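Local coordinates for designed helical repeat protein (Synthetic construct, PDB 5CWF) that has no known natural function, being a computationally designed scaffold of repeated helices built to explore repeat-protein architecture, at residues M140-V151 with I166-D177. Sequence-based numbering, arbitrary orientation.
With CA (calcium ion), chain I.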
# COMPACT_ATOMS: atom_id res chain seq x y z
N MET A 140 -11.95 15.39 3.96
CA MET A 140 -10.61 15.11 3.45
C MET A 140 -10.61 13.75 2.75
O MET A 140 -10.00 13.59 1.68
CB MET A 140 -9.58 15.13 4.58
CG MET A 140 -8.13 15.04 4.13
SD MET A 140 -7.59 16.34 2.99
CE MET A 140 -8.18 17.81 3.80
N ALA A 141 -11.34 12.79 3.31
CA ALA A 141 -11.36 11.45 2.72
C ALA A 141 -11.97 11.45 1.32
O ALA A 141 -11.54 10.69 0.45
CB ALA A 141 -12.14 10.50 3.63
N LYS A 142 -12.98 12.28 1.10
CA LYS A 142 -13.59 12.37 -0.22
C LYS A 142 -12.60 12.94 -1.24
O LYS A 142 -12.49 12.45 -2.36
CB LYS A 142 -14.85 13.21 -0.18
CG LYS A 142 -16.05 12.50 0.43
CD LYS A 142 -17.25 13.44 0.50
CE LYS A 142 -18.53 12.72 0.91
NZ LYS A 142 -19.67 13.66 1.00
N LYS A 143 -11.87 13.97 -0.84
CA LYS A 143 -10.83 14.55 -1.68
C LYS A 143 -9.74 13.52 -2.00
O LYS A 143 -9.27 13.40 -3.13
CB LYS A 143 -10.20 15.74 -0.97
CG LYS A 143 -11.16 16.88 -0.69
CD LYS A 143 -10.50 17.90 0.21
CE LYS A 143 -11.34 19.15 0.37
NZ LYS A 143 -10.70 20.13 1.29
N MET A 144 -9.33 12.78 -0.98
CA MET A 144 -8.23 11.83 -1.19
C MET A 144 -8.71 10.63 -2.01
O MET A 144 -7.91 9.98 -2.69
CB MET A 144 -7.63 11.40 0.16
CG MET A 144 -6.94 12.56 0.89
SD MET A 144 -5.55 13.20 -0.08
CE MET A 144 -6.31 14.63 -0.86
N LEU A 145 -10.01 10.35 -1.99
CA LEU A 145 -10.55 9.24 -2.80
C LEU A 145 -10.39 9.55 -4.29
O LEU A 145 -10.03 8.68 -5.09
CB LEU A 145 -12.03 8.96 -2.45
CG LEU A 145 -12.70 7.86 -3.29
CD1 LEU A 145 -11.88 6.57 -3.26
CD2 LEU A 145 -14.15 7.58 -2.82
N GLU A 146 -10.64 10.79 -4.66
CA GLU A 146 -10.48 11.18 -6.06
C GLU A 146 -9.01 11.08 -6.50
O GLU A 146 -8.71 10.64 -7.64
CB GLU A 146 -11.04 12.59 -6.23
CG GLU A 146 -12.57 12.62 -5.95
CD GLU A 146 -13.34 11.49 -6.67
OE1 GLU A 146 -13.41 11.52 -7.93
OE2 GLU A 146 -13.88 10.56 -6.00
N LEU A 147 -8.10 11.44 -5.62
CA LEU A 147 -6.68 11.31 -5.93
C LEU A 147 -6.24 9.85 -6.00
O LEU A 147 -5.46 9.48 -6.87
CB LEU A 147 -5.83 12.05 -4.92
CG LEU A 147 -5.95 13.57 -4.90
CD1 LEU A 147 -4.89 14.11 -3.96
CD2 LEU A 147 -5.76 14.17 -6.29
N ALA A 148 -6.76 9.02 -5.11
CA ALA A 148 -6.44 7.60 -5.08
C ALA A 148 -6.93 6.89 -6.34
O ALA A 148 -6.27 5.99 -6.86
CB ALA A 148 -7.07 6.95 -3.82
N LYS A 149 -8.09 7.31 -6.83
CA LYS A 149 -8.62 6.78 -8.07
C LYS A 149 -7.68 7.12 -9.22
O LYS A 149 -7.48 6.33 -10.15
CB LYS A 149 -10.01 7.37 -8.37
CG LYS A 149 -11.16 6.89 -7.49
CD LYS A 149 -11.15 5.41 -7.22
CE LYS A 149 -12.44 4.99 -6.52
NZ LYS A 149 -12.31 3.74 -5.72
N ARG A 150 -7.08 8.31 -9.16
CA ARG A 150 -6.14 8.73 -10.21
C ARG A 150 -4.81 7.97 -10.12
O ARG A 150 -4.20 7.68 -11.15
CB ARG A 150 -5.90 10.23 -10.13
CG ARG A 150 -7.13 11.01 -10.52
CD ARG A 150 -6.96 12.51 -10.33
NE ARG A 150 -5.79 13.03 -11.04
CZ ARG A 150 -5.11 14.10 -10.66
NH1 ARG A 150 -5.50 14.81 -9.61
NH2 ARG A 150 -4.05 14.50 -11.35
N VAL A 151 -4.39 7.61 -8.91
CA VAL A 151 -3.18 6.81 -8.73
C VAL A 151 -3.38 5.44 -9.36
O VAL A 151 -2.51 4.93 -10.08
CB VAL A 151 -2.84 6.65 -7.23
CG1 VAL A 151 -1.65 5.69 -7.04
CG2 VAL A 151 -2.50 7.99 -6.62
N ILE A 166 0.40 13.50 -8.85
CA ILE A 166 -0.63 13.25 -7.83
C ILE A 166 -0.00 13.35 -6.44
O ILE A 166 -0.61 13.87 -5.53
CB ILE A 166 -1.29 11.87 -8.01
CG1 ILE A 166 -2.09 11.81 -9.32
CG2 ILE A 166 -2.23 11.56 -6.86
CD1 ILE A 166 -2.34 10.40 -9.81
N ALA A 167 1.23 12.88 -6.29
CA ALA A 167 1.90 12.96 -4.99
C ALA A 167 2.09 14.40 -4.55
O ALA A 167 1.89 14.72 -3.36
CB ALA A 167 3.26 12.25 -5.04
N ARG A 168 2.47 15.27 -5.48
CA ARG A 168 2.61 16.70 -5.19
C ARG A 168 1.27 17.34 -4.83
O ARG A 168 1.20 18.15 -3.91
CB ARG A 168 3.24 17.47 -6.35
CG ARG A 168 4.72 17.18 -6.61
CD ARG A 168 5.26 18.01 -7.79
NE ARG A 168 4.67 17.64 -9.08
CZ ARG A 168 5.29 16.96 -10.04
NH1 ARG A 168 6.55 16.55 -9.89
NH2 ARG A 168 4.65 16.70 -11.17
N GLN A 169 0.22 17.01 -5.56
CA GLN A 169 -1.11 17.56 -5.26
C GLN A 169 -1.61 17.09 -3.90
O GLN A 169 -2.23 17.86 -3.17
CB GLN A 169 -2.12 17.16 -6.33
CG GLN A 169 -1.93 17.83 -7.68
CD GLN A 169 -2.82 17.22 -8.75
OE1 GLN A 169 -3.85 16.62 -8.44
NE2 GLN A 169 -2.42 17.37 -10.01
N ALA A 170 -1.34 15.84 -3.54
CA ALA A 170 -1.75 15.36 -2.23
C ALA A 170 -1.01 16.13 -1.12
O ALA A 170 -1.64 16.52 -0.13
CB ALA A 170 -1.52 13.87 -2.08
N ALA A 171 0.29 16.36 -1.29
CA ALA A 171 1.07 17.09 -0.30
C ALA A 171 0.59 18.55 -0.18
O ALA A 171 0.60 19.12 0.91
CB ALA A 171 2.55 17.05 -0.66
N GLU A 172 0.19 19.14 -1.30
CA GLU A 172 -0.31 20.51 -1.31
C GLU A 172 -1.75 20.66 -0.82
O GLU A 172 -2.13 21.72 -0.33
CB GLU A 172 -0.19 21.09 -2.72
CG GLU A 172 1.26 21.32 -3.17
CD GLU A 172 1.99 22.34 -2.31
OE1 GLU A 172 3.24 22.30 -2.26
OE2 GLU A 172 1.32 23.19 -1.69
N GLU A 173 -2.57 19.62 -0.98
CA GLU A 173 -3.92 19.66 -0.42
C GLU A 173 -3.83 19.68 1.11
O GLU A 173 -4.64 20.33 1.78
CB GLU A 173 -4.77 18.48 -0.89
CG GLU A 173 -6.25 18.66 -0.57
CD GLU A 173 -6.87 19.84 -1.30
OE1 GLU A 173 -6.44 20.15 -2.43
OE2 GLU A 173 -7.78 20.48 -0.73
N VAL A 174 -2.84 18.97 1.65
CA VAL A 174 -2.57 18.98 3.08
C VAL A 174 -2.27 20.40 3.51
O VAL A 174 -2.79 20.88 4.52
CB VAL A 174 -1.34 18.09 3.46
CG1 VAL A 174 -0.94 18.29 4.92
CG2 VAL A 174 -1.61 16.64 3.17
N GLU A 175 -1.42 21.06 2.74
CA GLU A 175 -1.04 22.44 3.00
C GLU A 175 -2.28 23.33 3.00
O GLU A 175 -2.46 24.15 3.90
CB GLU A 175 -0.03 22.91 1.96
CG GLU A 175 0.38 24.37 2.10
CD GLU A 175 1.48 24.76 1.13
OE1 GLU A 175 2.47 23.99 1.02
OE2 GLU A 175 1.36 25.82 0.48
N ALA A 176 -3.15 23.14 2.01
CA ALA A 176 -4.38 23.93 1.92
C ALA A 176 -5.28 23.70 3.12
O ALA A 176 -5.88 24.63 3.65
CB ALA A 176 -5.12 23.59 0.64
N ASP A 177 -5.38 22.44 3.56
CA ASP A 177 -6.22 22.10 4.70
C ASP A 177 -5.69 22.74 5.98
O ASP A 177 -6.44 23.01 6.91
CB ASP A 177 -6.32 20.59 4.86
CG ASP A 177 -7.34 20.17 5.90
OD1 ASP A 177 -8.44 20.77 5.92
OD2 ASP A 177 -7.04 19.26 6.70
CA CA I . 3.88 24.47 -1.05
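Residues 140-151 and 166-177 run antiparallel at 170°, their helix axes 10.5 Å apart at closest approach. They form the last helical hairpin of this designed helical repeat protein, pairing helix 138-156 with helix 160-176. Ile-166 buries the largest area of any residue in this contact. Its CD1 lies against CB of Arg-150, and its CG2 meets CG2 of Val-151 at 3.6 Å. Leu-147 reaches across with CD1 to CB of Ala-170, 3.9 Å away. Val-151 also touches Ile-121 and Met-144 touches Leu-132, so this layer continues onto helix 115-134.

Polar side chains border the apolar strip. The Arg-150 chain bends at chi3 (55°), which sets one guanidinium face over CG1 of Ile-166, with CG1 offset toward the edge of the group. NH1 donates to a lone pair of Gln-169 OE1 at 2.7 Å, nearly in the guanidinium plane. NE2 of the same amide hydrogen-bonds to OE2 of Glu-165, so both ends of the amide are held. An alanine in place of Arg-150 would probably leave Gln-169 OE1 without this donor and uncover CG1 of Ile-166.

Toward the C-terminal end of helix 160-176, CE of Met-144 packs on CG of Glu-173. On the outer side of helix 160-176, Glu-172 and Glu-175 bind a calcium ion, each through OE1. The Glu-173 carboxylate forms a long salt bridge to Lys-143, with NZ 3.6 Å from OE2.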